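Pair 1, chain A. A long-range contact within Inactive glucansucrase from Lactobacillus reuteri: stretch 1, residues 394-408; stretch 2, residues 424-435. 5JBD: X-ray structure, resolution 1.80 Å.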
# COMPACT_ATOMS: atom_id res chain seq x y z
N GLN A 394 2.93 -7.89 -6.14
CA GLN A 394 3.74 -9.02 -6.59
C GLN A 394 4.64 -8.65 -7.79
O GLN A 394 5.78 -9.11 -7.88
CB GLN A 394 2.88 -10.26 -6.89
CG GLN A 394 2.08 -10.74 -5.67
CD GLN A 394 2.95 -10.93 -4.43
OE1 GLN A 394 4.04 -11.47 -4.50
NE2 GLN A 394 2.46 -10.46 -3.30
N ARG A 395 4.12 -7.84 -8.70
CA ARG A 395 4.94 -7.29 -9.78
C ARG A 395 6.05 -6.40 -9.21
O ARG A 395 7.19 -6.49 -9.66
CB ARG A 395 4.11 -6.52 -10.80
CG ARG A 395 4.89 -6.12 -12.04
CD ARG A 395 5.12 -7.30 -12.97
NE ARG A 395 4.03 -7.42 -13.94
CZ ARG A 395 3.47 -8.55 -14.37
NH1 ARG A 395 3.84 -9.75 -13.90
NH2 ARG A 395 2.50 -8.48 -15.28
N LYS A 396 5.72 -5.58 -8.20
CA LYS A 396 6.70 -4.74 -7.49
C LYS A 396 7.82 -5.55 -6.84
O LYS A 396 8.99 -5.18 -6.95
CB LYS A 396 6.01 -3.86 -6.44
CG LYS A 396 6.94 -3.12 -5.47
CD LYS A 396 6.27 -2.78 -4.15
CE LYS A 396 6.04 -4.03 -3.31
NZ LYS A 396 5.59 -3.67 -1.96
N ASN A 397 7.46 -6.65 -6.16
CA ASN A 397 8.47 -7.57 -5.57
C ASN A 397 9.49 -8.05 -6.59
O ASN A 397 10.69 -8.03 -6.34
CB ASN A 397 7.80 -8.80 -4.92
CG ASN A 397 7.06 -8.47 -3.64
OD1 ASN A 397 7.19 -7.38 -3.06
ND2 ASN A 397 6.25 -9.43 -3.17
N LEU A 398 8.99 -8.46 -7.76
CA LEU A 398 9.83 -8.97 -8.84
C LEU A 398 10.78 -7.90 -9.39
O LEU A 398 11.97 -8.15 -9.60
CB LEU A 398 8.93 -9.51 -9.96
CG LEU A 398 9.49 -10.46 -11.03
CD1 LEU A 398 8.37 -11.32 -11.58
CD2 LEU A 398 10.19 -9.71 -12.16
N ILE A 399 10.24 -6.70 -9.60
CA ILE A 399 11.04 -5.58 -10.12
C ILE A 399 12.09 -5.14 -9.10
O ILE A 399 13.23 -4.88 -9.47
CB ILE A 399 10.13 -4.41 -10.57
CG1 ILE A 399 9.28 -4.81 -11.79
CG2 ILE A 399 10.92 -3.14 -10.86
CD1 ILE A 399 10.02 -4.96 -13.10
N ASN A 400 11.73 -5.04 -7.82
CA ASN A 400 12.71 -4.71 -6.79
C ASN A 400 13.79 -5.78 -6.61
O ASN A 400 14.95 -5.43 -6.35
CB ASN A 400 12.02 -4.43 -5.45
CG ASN A 400 11.32 -3.07 -5.41
OD1 ASN A 400 11.60 -2.18 -6.22
ND2 ASN A 400 10.40 -2.92 -4.46
N ARG A 401 13.43 -7.06 -6.74
CA ARG A 401 14.42 -8.16 -6.76
C ARG A 401 15.46 -7.88 -7.85
O ARG A 401 16.66 -7.92 -7.60
CB ARG A 401 13.78 -9.58 -6.97
CG ARG A 401 13.77 -10.43 -5.70
CD ARG A 401 13.88 -11.96 -5.95
NE ARG A 401 13.36 -12.75 -4.82
CZ ARG A 401 13.89 -12.84 -3.59
NH1 ARG A 401 14.99 -12.17 -3.24
NH2 ARG A 401 13.30 -13.61 -2.67
N LEU A 402 14.97 -7.55 -9.04
CA LEU A 402 15.82 -7.24 -10.19
C LEU A 402 16.68 -5.99 -9.95
O LEU A 402 17.86 -6.00 -10.30
CB LEU A 402 14.95 -7.12 -11.45
CG LEU A 402 15.52 -7.13 -12.87
CD1 LEU A 402 16.64 -8.15 -13.05
CD2 LEU A 402 14.38 -7.40 -13.85
N ILE A 403 16.12 -4.95 -9.33
CA ILE A 403 16.89 -3.75 -8.96
C ILE A 403 18.03 -4.11 -8.00
O ILE A 403 19.18 -3.69 -8.21
CB ILE A 403 16.00 -2.64 -8.34
CG1 ILE A 403 15.08 -2.02 -9.40
CG2 ILE A 403 16.84 -1.54 -7.70
CD1 ILE A 403 14.01 -1.09 -8.84
N ILE A 404 17.71 -4.87 -6.97
CA ILE A 404 18.69 -5.27 -5.95
C ILE A 404 19.80 -6.10 -6.59
O ILE A 404 20.98 -5.86 -6.31
CB ILE A 404 18.03 -6.04 -4.77
CG1 ILE A 404 17.11 -5.11 -3.96
CG2 ILE A 404 19.09 -6.65 -3.84
CD1 ILE A 404 16.05 -5.84 -3.16
N LYS A 405 19.43 -7.03 -7.46
CA LYS A 405 20.41 -7.85 -8.18
C LYS A 405 21.31 -7.00 -9.09
O LYS A 405 22.53 -7.20 -9.13
CB LYS A 405 19.73 -8.94 -9.00
CG LYS A 405 20.72 -9.78 -9.81
CD LYS A 405 20.16 -11.11 -10.27
CE LYS A 405 21.29 -12.04 -10.71
NZ LYS A 405 20.94 -12.77 -11.96
N ASP A 406 20.70 -6.10 -9.85
CA ASP A 406 21.43 -5.22 -10.77
C ASP A 406 22.37 -4.23 -10.09
O ASP A 406 23.30 -3.74 -10.73
CB ASP A 406 20.46 -4.40 -11.63
CG ASP A 406 19.70 -5.23 -12.65
OD1 ASP A 406 20.14 -6.34 -12.99
OD2 ASP A 406 18.66 -4.74 -13.12
N HIS A 407 22.12 -3.90 -8.82
CA HIS A 407 22.87 -2.86 -8.13
C HIS A 407 23.21 -3.22 -6.69
O HIS A 407 22.86 -2.50 -5.73
CB HIS A 407 22.07 -1.55 -8.19
CG HIS A 407 21.86 -1.05 -9.59
ND1 HIS A 407 20.68 -1.24 -10.27
CD2 HIS A 407 22.69 -0.38 -10.43
CE1 HIS A 407 20.78 -0.69 -11.47
NE2 HIS A 407 21.99 -0.17 -11.59
N SER A 408 23.88 -4.36 -6.54
CA SER A 408 24.46 -4.77 -5.24
C SER A 408 25.53 -3.81 -4.68
O SER A 408 25.92 -2.83 -5.33
CB SER A 408 25.00 -6.20 -5.32
OG SER A 408 25.92 -6.33 -6.39
N ASN A 424 13.67 1.73 -14.40
CA ASN A 424 13.58 1.77 -15.86
C ASN A 424 14.42 0.66 -16.49
O ASN A 424 13.98 0.04 -17.47
CB ASN A 424 14.05 3.13 -16.41
CG ASN A 424 13.15 4.27 -16.01
OD1 ASN A 424 11.98 4.09 -15.67
ND2 ASN A 424 13.70 5.48 -16.04
N GLN A 425 15.62 0.46 -15.95
CA GLN A 425 16.51 -0.60 -16.37
C GLN A 425 15.86 -1.96 -16.09
O GLN A 425 15.85 -2.84 -16.94
CB GLN A 425 17.86 -0.51 -15.64
CG GLN A 425 18.86 -1.59 -16.01
CD GLN A 425 20.09 -1.61 -15.11
OE1 GLN A 425 20.46 -0.59 -14.52
NE2 GLN A 425 20.73 -2.77 -14.99
N ALA A 426 15.35 -2.13 -14.88
CA ALA A 426 14.64 -3.37 -14.50
C ALA A 426 13.48 -3.68 -15.45
O ALA A 426 13.31 -4.83 -15.86
CB ALA A 426 14.17 -3.29 -13.06
N TRP A 427 12.69 -2.68 -15.82
CA TRP A 427 11.57 -2.89 -16.77
C TRP A 427 11.99 -3.28 -18.17
O TRP A 427 11.38 -4.16 -18.78
CB TRP A 427 10.61 -1.69 -16.80
CG TRP A 427 9.59 -1.87 -15.73
CD1 TRP A 427 9.54 -1.26 -14.52
CD2 TRP A 427 8.50 -2.79 -15.77
NE1 TRP A 427 8.45 -1.72 -13.80
CE2 TRP A 427 7.80 -2.67 -14.54
CE3 TRP A 427 8.03 -3.71 -16.73
CZ2 TRP A 427 6.66 -3.43 -14.24
CZ3 TRP A 427 6.89 -4.46 -16.43
CH2 TRP A 427 6.23 -4.32 -15.20
N GLN A 428 13.06 -2.66 -18.68
CA GLN A 428 13.61 -3.09 -19.97
C GLN A 428 14.02 -4.57 -19.87
O GLN A 428 13.69 -5.36 -20.76
CB GLN A 428 14.81 -2.23 -20.38
CG GLN A 428 15.18 -2.39 -21.84
CD GLN A 428 16.25 -1.40 -22.27
OE1 GLN A 428 17.41 -1.49 -21.84
NE2 GLN A 428 15.87 -0.45 -23.12
N GLU A 429 14.70 -4.94 -18.79
CA GLU A 429 15.12 -6.33 -18.56
C GLU A 429 13.93 -7.27 -18.43
O GLU A 429 13.93 -8.35 -19.01
CB GLU A 429 16.02 -6.43 -17.32
CG GLU A 429 17.40 -5.80 -17.54
CD GLU A 429 18.17 -5.54 -16.26
OE1 GLU A 429 17.59 -5.66 -15.16
OE2 GLU A 429 19.37 -5.20 -16.35
N PHE A 430 12.91 -6.84 -17.68
CA PHE A 430 11.69 -7.62 -17.50
C PHE A 430 10.97 -7.90 -18.83
O PHE A 430 10.66 -9.05 -19.11
CB PHE A 430 10.73 -6.94 -16.51
CG PHE A 430 9.44 -7.71 -16.33
CD1 PHE A 430 9.35 -8.72 -15.38
CD2 PHE A 430 8.34 -7.45 -17.15
CE1 PHE A 430 8.17 -9.43 -15.23
CE2 PHE A 430 7.16 -8.17 -17.00
CZ PHE A 430 7.08 -9.16 -16.04
N TYR A 431 10.68 -6.86 -19.62
CA TYR A 431 9.92 -7.07 -20.87
C TYR A 431 10.63 -8.02 -21.83
O TYR A 431 9.98 -8.85 -22.47
CB TYR A 431 9.65 -5.76 -21.63
CG TYR A 431 8.61 -4.83 -21.03
CD1 TYR A 431 7.28 -5.24 -20.84
CD2 TYR A 431 8.95 -3.53 -20.70
CE1 TYR A 431 6.34 -4.38 -20.31
CE2 TYR A 431 8.01 -2.66 -20.17
CZ TYR A 431 6.71 -3.09 -19.99
OH TYR A 431 5.79 -2.21 -19.47
N ALA A 432 11.95 -7.89 -21.93
CA ALA A 432 12.75 -8.80 -22.76
C ALA A 432 12.67 -10.23 -22.19
O ALA A 432 12.47 -11.18 -22.93
CB ALA A 432 14.19 -8.34 -22.84
N ASP A 433 12.80 -10.35 -20.87
CA ASP A 433 12.75 -11.67 -20.21
C ASP A 433 11.38 -12.33 -20.34
O ASP A 433 11.29 -13.54 -20.58
CB ASP A 433 13.17 -11.56 -18.74
CG ASP A 433 13.35 -12.90 -18.09
OD1 ASP A 433 14.34 -13.59 -18.41
OD2 ASP A 433 12.52 -13.27 -17.21
N GLN A 434 10.31 -11.55 -20.19
CA GLN A 434 8.94 -12.09 -20.30
C GLN A 434 8.68 -12.81 -21.64
O GLN A 434 7.94 -13.80 -21.68
CB GLN A 434 7.91 -10.97 -20.08
CG GLN A 434 6.46 -11.42 -19.92
CD GLN A 434 5.51 -10.24 -19.68
OE1 GLN A 434 5.51 -9.24 -20.42
NE2 GLN A 434 4.71 -10.35 -18.64
N GLU A 435 9.32 -12.33 -22.71
CA GLU A 435 9.15 -12.94 -24.05
C GLU A 435 9.93 -14.23 -24.29
O GLU A 435 9.66 -14.94 -25.26
CB GLU A 435 9.55 -11.92 -25.13
CG GLU A 435 8.68 -10.68 -25.10
CD GLU A 435 8.39 -10.16 -26.48
OE1 GLU A 435 9.30 -9.56 -27.08
OE2 GLU A 435 7.26 -10.37 -26.96

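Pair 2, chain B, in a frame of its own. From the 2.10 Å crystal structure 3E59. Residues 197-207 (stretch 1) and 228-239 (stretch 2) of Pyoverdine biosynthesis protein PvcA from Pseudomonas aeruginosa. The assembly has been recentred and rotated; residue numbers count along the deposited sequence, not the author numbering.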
# COMPACT_ATOMS: atom_id res chain seq x y z
N LEU B 197 -4.72 -16.23 -2.76
CA LEU B 197 -4.01 -15.71 -1.60
C LEU B 197 -4.37 -14.26 -1.37
O LEU B 197 -4.57 -13.85 -0.24
CB LEU B 197 -2.47 -15.90 -1.71
CG LEU B 197 -1.91 -17.32 -1.59
CD1 LEU B 197 -0.39 -17.34 -1.75
CD2 LEU B 197 -2.31 -17.98 -0.26
N LEU B 198 -4.46 -13.49 -2.47
CA LEU B 198 -4.93 -12.11 -2.42
C LEU B 198 -6.37 -12.02 -1.95
O LEU B 198 -6.67 -11.28 -1.02
CB LEU B 198 -4.80 -11.44 -3.80
CG LEU B 198 -5.30 -9.99 -3.88
CD1 LEU B 198 -4.49 -9.06 -2.99
CD2 LEU B 198 -5.32 -9.48 -5.33
N TYR B 199 -7.27 -12.75 -2.60
CA TYR B 199 -8.66 -12.78 -2.19
C TYR B 199 -8.81 -13.04 -0.66
O TYR B 199 -9.55 -12.34 0.03
CB TYR B 199 -9.48 -13.78 -3.03
CG TYR B 199 -10.94 -13.82 -2.65
CD1 TYR B 199 -11.48 -14.91 -1.97
CD2 TYR B 199 -11.78 -12.73 -2.93
CE1 TYR B 199 -12.81 -14.92 -1.59
CE2 TYR B 199 -13.12 -12.74 -2.55
CZ TYR B 199 -13.62 -13.83 -1.89
OH TYR B 199 -14.95 -13.86 -1.52
N ARG B 200 -8.09 -14.04 -0.14
CA ARG B 200 -8.13 -14.37 1.30
C ARG B 200 -7.64 -13.22 2.19
O ARG B 200 -8.22 -12.97 3.25
CB ARG B 200 -7.40 -15.70 1.63
CG ARG B 200 -7.34 -16.06 3.15
CD ARG B 200 -7.44 -17.56 3.45
NE ARG B 200 -6.15 -18.18 3.75
CZ ARG B 200 -5.83 -18.84 4.88
NH1 ARG B 200 -6.71 -19.00 5.86
NH2 ARG B 200 -4.62 -19.36 5.01
N ALA B 201 -6.60 -12.53 1.74
CA ALA B 201 -6.02 -11.43 2.50
C ALA B 201 -6.93 -10.21 2.56
O ALA B 201 -7.15 -9.62 3.64
CB ALA B 201 -4.68 -11.06 1.93
N ILE B 202 -7.47 -9.83 1.41
CA ILE B 202 -8.41 -8.72 1.33
C ILE B 202 -9.68 -9.00 2.14
O ILE B 202 -10.21 -8.10 2.78
CB ILE B 202 -8.76 -8.36 -0.14
CG1 ILE B 202 -7.49 -8.02 -0.95
CG2 ILE B 202 -9.80 -7.22 -0.18
CD1 ILE B 202 -6.53 -6.94 -0.32
N THR B 203 -10.16 -10.24 2.11
CA THR B 203 -11.29 -10.65 2.95
C THR B 203 -10.93 -10.42 4.42
O THR B 203 -11.73 -9.86 5.18
CB THR B 203 -11.67 -12.13 2.71
OG1 THR B 203 -11.97 -12.32 1.32
CG2 THR B 203 -12.89 -12.53 3.55
N ARG B 204 -9.73 -10.82 4.81
CA ARG B 204 -9.30 -10.66 6.20
C ARG B 204 -9.26 -9.21 6.67
O ARG B 204 -9.66 -8.93 7.80
CB ARG B 204 -7.97 -11.38 6.47
CG ARG B 204 -7.62 -11.45 7.96
CD ARG B 204 -6.31 -12.18 8.23
NE ARG B 204 -5.15 -11.48 7.68
CZ ARG B 204 -4.53 -11.81 6.56
NH1 ARG B 204 -4.95 -12.86 5.85
NH2 ARG B 204 -3.48 -11.11 6.13
N PHE B 205 -8.78 -8.28 5.81
CA PHE B 205 -8.76 -6.85 6.16
C PHE B 205 -10.17 -6.34 6.39
O PHE B 205 -10.44 -5.63 7.35
CB PHE B 205 -8.16 -5.97 5.04
CG PHE B 205 -6.74 -6.29 4.66
CD1 PHE B 205 -5.90 -7.03 5.48
CD2 PHE B 205 -6.22 -5.80 3.46
CE1 PHE B 205 -4.59 -7.30 5.11
CE2 PHE B 205 -4.90 -6.06 3.08
CZ PHE B 205 -4.09 -6.81 3.90
N LEU B 206 -11.07 -6.67 5.47
CA LEU B 206 -12.47 -6.26 5.57
C LEU B 206 -13.16 -6.86 6.79
O LEU B 206 -13.87 -6.17 7.51
CB LEU B 206 -13.23 -6.62 4.29
CG LEU B 206 -12.69 -5.92 3.04
CD1 LEU B 206 -13.32 -6.48 1.79
CD2 LEU B 206 -12.89 -4.40 3.09
N TYR B 207 -12.93 -8.15 7.03
CA TYR B 207 -13.50 -8.81 8.20
C TYR B 207 -12.99 -8.18 9.50
O TYR B 207 -13.77 -7.84 10.40
CB TYR B 207 -13.21 -10.31 8.15
CG TYR B 207 -13.52 -11.04 9.43
CD1 TYR B 207 -14.83 -11.42 9.73
CD2 TYR B 207 -12.51 -11.38 10.34
CE1 TYR B 207 -15.14 -12.10 10.89
CE2 TYR B 207 -12.81 -12.06 11.53
CZ TYR B 207 -14.13 -12.42 11.79
OH TYR B 207 -14.49 -13.08 12.94
N GLU B 228 -17.89 -11.09 0.12
CA GLU B 228 -18.56 -10.46 -1.01
C GLU B 228 -17.92 -9.12 -1.36
O GLU B 228 -17.65 -8.86 -2.52
CB GLU B 228 -20.07 -10.32 -0.77
N ARG B 229 -17.65 -8.29 -0.35
CA ARG B 229 -17.02 -6.99 -0.58
C ARG B 229 -15.59 -7.05 -1.08
O ARG B 229 -15.15 -6.13 -1.78
CB ARG B 229 -17.14 -6.08 0.65
CG ARG B 229 -18.53 -5.47 0.78
CD ARG B 229 -18.62 -4.46 1.90
NE ARG B 229 -18.38 -5.09 3.18
CZ ARG B 229 -17.43 -4.74 4.04
NH1 ARG B 229 -16.62 -3.72 3.77
NH2 ARG B 229 -17.29 -5.40 5.18
N ALA B 230 -14.87 -8.13 -0.77
CA ALA B 230 -13.48 -8.30 -1.22
C ALA B 230 -13.34 -8.33 -2.75
O ALA B 230 -12.37 -7.82 -3.28
CB ALA B 230 -12.85 -9.54 -0.59
N TYR B 231 -14.32 -8.91 -3.46
CA TYR B 231 -14.35 -8.82 -4.93
C TYR B 231 -14.38 -7.36 -5.43
O TYR B 231 -13.66 -7.01 -6.37
CB TYR B 231 -15.56 -9.58 -5.50
CG TYR B 231 -15.47 -11.08 -5.34
CD1 TYR B 231 -14.49 -11.81 -6.03
CD2 TYR B 231 -16.36 -11.78 -4.50
CE1 TYR B 231 -14.39 -13.18 -5.90
CE2 TYR B 231 -16.26 -13.18 -4.38
CZ TYR B 231 -15.26 -13.86 -5.08
OH TYR B 231 -15.10 -15.21 -5.00
N GLY B 232 -15.23 -6.54 -4.82
CA GLY B 232 -15.36 -5.13 -5.19
C GLY B 232 -14.08 -4.33 -4.95
O GLY B 232 -13.66 -3.55 -5.81
N VAL B 233 -13.47 -4.53 -3.79
CA VAL B 233 -12.21 -3.85 -3.45
C VAL B 233 -11.08 -4.18 -4.43
O VAL B 233 -10.38 -3.28 -4.90
CB VAL B 233 -11.78 -4.18 -1.98
CG1 VAL B 233 -10.40 -3.60 -1.64
CG2 VAL B 233 -12.81 -3.65 -1.01
N ILE B 234 -10.91 -5.46 -4.75
CA ILE B 234 -9.97 -5.91 -5.77
C ILE B 234 -10.29 -5.26 -7.12
O ILE B 234 -9.39 -4.77 -7.82
CB ILE B 234 -9.98 -7.46 -5.91
CG1 ILE B 234 -9.63 -8.16 -4.58
CG2 ILE B 234 -9.08 -7.94 -7.02
CD1 ILE B 234 -8.32 -7.74 -4.00
N GLN B 235 -11.58 -5.24 -7.48
CA GLN B 235 -12.03 -4.63 -8.74
C GLN B 235 -11.56 -3.17 -8.82
O GLN B 235 -10.97 -2.76 -9.81
CB GLN B 235 -13.56 -4.69 -8.90
CG GLN B 235 -14.07 -4.10 -10.22
CD GLN B 235 -15.55 -3.77 -10.17
OE1 GLN B 235 -16.03 -3.18 -9.20
NE2 GLN B 235 -16.27 -4.15 -11.22
N ARG B 236 -11.82 -2.40 -7.76
CA ARG B 236 -11.36 -1.01 -7.67
C ARG B 236 -9.84 -0.86 -7.69
O ARG B 236 -9.31 0.00 -8.40
CB ARG B 236 -11.94 -0.30 -6.44
CG ARG B 236 -13.45 -0.27 -6.37
CD ARG B 236 -14.09 0.42 -7.57
NE ARG B 236 -15.52 0.15 -7.59
CZ ARG B 236 -16.43 0.81 -6.87
NH1 ARG B 236 -16.07 1.82 -6.09
NH2 ARG B 236 -17.70 0.45 -6.95
N SER B 237 -9.15 -1.66 -6.89
CA SER B 237 -7.68 -1.61 -6.84
C SER B 237 -7.08 -1.92 -8.20
O SER B 237 -6.12 -1.27 -8.61
CB SER B 237 -7.11 -2.60 -5.82
OG SER B 237 -7.66 -2.37 -4.54
N TRP B 238 -7.64 -2.93 -8.88
CA TRP B 238 -7.14 -3.29 -10.20
C TRP B 238 -7.49 -2.23 -11.26
O TRP B 238 -6.67 -1.94 -12.13
CB TRP B 238 -7.62 -4.68 -10.64
CG TRP B 238 -6.98 -5.85 -9.90
CD1 TRP B 238 -5.97 -5.82 -8.95
CD2 TRP B 238 -7.30 -7.24 -10.08
NE1 TRP B 238 -5.66 -7.09 -8.54
CE2 TRP B 238 -6.46 -7.99 -9.22
CE3 TRP B 238 -8.21 -7.93 -10.90
CZ2 TRP B 238 -6.51 -9.40 -9.14
CZ3 TRP B 238 -8.27 -9.34 -10.82
CH2 TRP B 238 -7.42 -10.05 -9.94
N ALA B 239 -8.71 -1.69 -11.21
CA ALA B 239 -9.09 -0.55 -12.07
C ALA B 239 -8.13 0.64 -11.87
O ALA B 239 -7.61 1.18 -12.84
CB ALA B 239 -10.54 -0.12 -11.79
O HOH W 1 -16.56 -5.09 7.65

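What backbone arrangement do the two pairs share? In each, two helices cross steeply, their N-to-C directions 110° apart in pair 1 and 111° in pair 2, with axes approaching to 9.0 Å and 8.6 Å. Superposing 14 central residues leaves an RMSD of 0.5 Å. The buried surface is also similar, 572 Å² in pair 1 and 559 Å² in pair 2. One difference lies at the end of the first helix: A:His407 leaves helical geometry, whereas the matching B:Tyr207 is still helical and the helix runs on.

Which residue sits at the crossing? An alanine does in both, A:Ala426 matching B:Ala230, with CA atoms 0.3 Å apart after superposition. These are the second-helix residues whose CA atoms come nearest to the first helix, A:Ala426 CA lying 5.9 Å from A:Leu402 CA and B:Ala230 CA 5.3 Å from B:Thr203 CA. The short side chain points toward the other helix, and larger residues gather round it. In pair 1, A:Ala426 CB lies 3.9 Å from A:Ile399 CG2, 4.0 Å from A:Ile403 CG1 and 4.1 Å from A:Leu402 CG. In pair 2, B:Ala230 is a knob in a hole formed by B:Tyr199, B:Ile202, B:Thr203 and B:Leu206. B:Thr203 takes the place of A:Ile403, its side-chain centre only 0.5 Å away; its OG1 is 3.5 Å from B:Ala230 CB and donates a 2.7 Å hydrogen bond to B:Tyr199 O, so this polar atom is satisfied within its own helix.

How is the flank beside the alanine filled? Pair 1 sets an aliphatic group on an aromatic ring: A:Ile399 CD1 lies over one face of A:Trp427, 3.5 Å from A:Trp427 CE2, in a CH-pi contact. At the matching positions pair 2 has two aromatics, B:Tyr199 and B:Tyr231, in an offset stack with centroids 4.5 Å apart and planes inclined by 29°. Further along the second helix, A:Phe430 corresponds to the smaller B:Ile234. Each is met by a matched leucine: A:Leu398 CD2 reaches the edge of the phenylalanine ring, 3.5 Å from A:Phe430 CD1, while B:Leu198 CD2 packs 3.7 Å from B:Ile234 CD1.

Where does the chemistry change? It changes from polar to apolar where A:Asp406 matches B:Leu206 and A:Glu429 matches B:Val233. In pair 1 two acidic groups meet, with A:Asp406 OD2 only 2.5 Å from A:Glu429 OE1. Within the second helix, A:Gln425 NE2 donates a 3.1 Å hydrogen bond to A:Glu429 OE2. Pair 2 makes the same junction apolar, B:Leu206 CD1 lying 4.0 Å from B:Val233 CG2 and 3.9 Å from B:Ala230 CB. The position of A:Gln425 is taken by B:Arg229, and a water links the helices there, accepting from B:Arg229 NH2 at 2.6 Å and donating to B:Leu206 O at 2.9 Å.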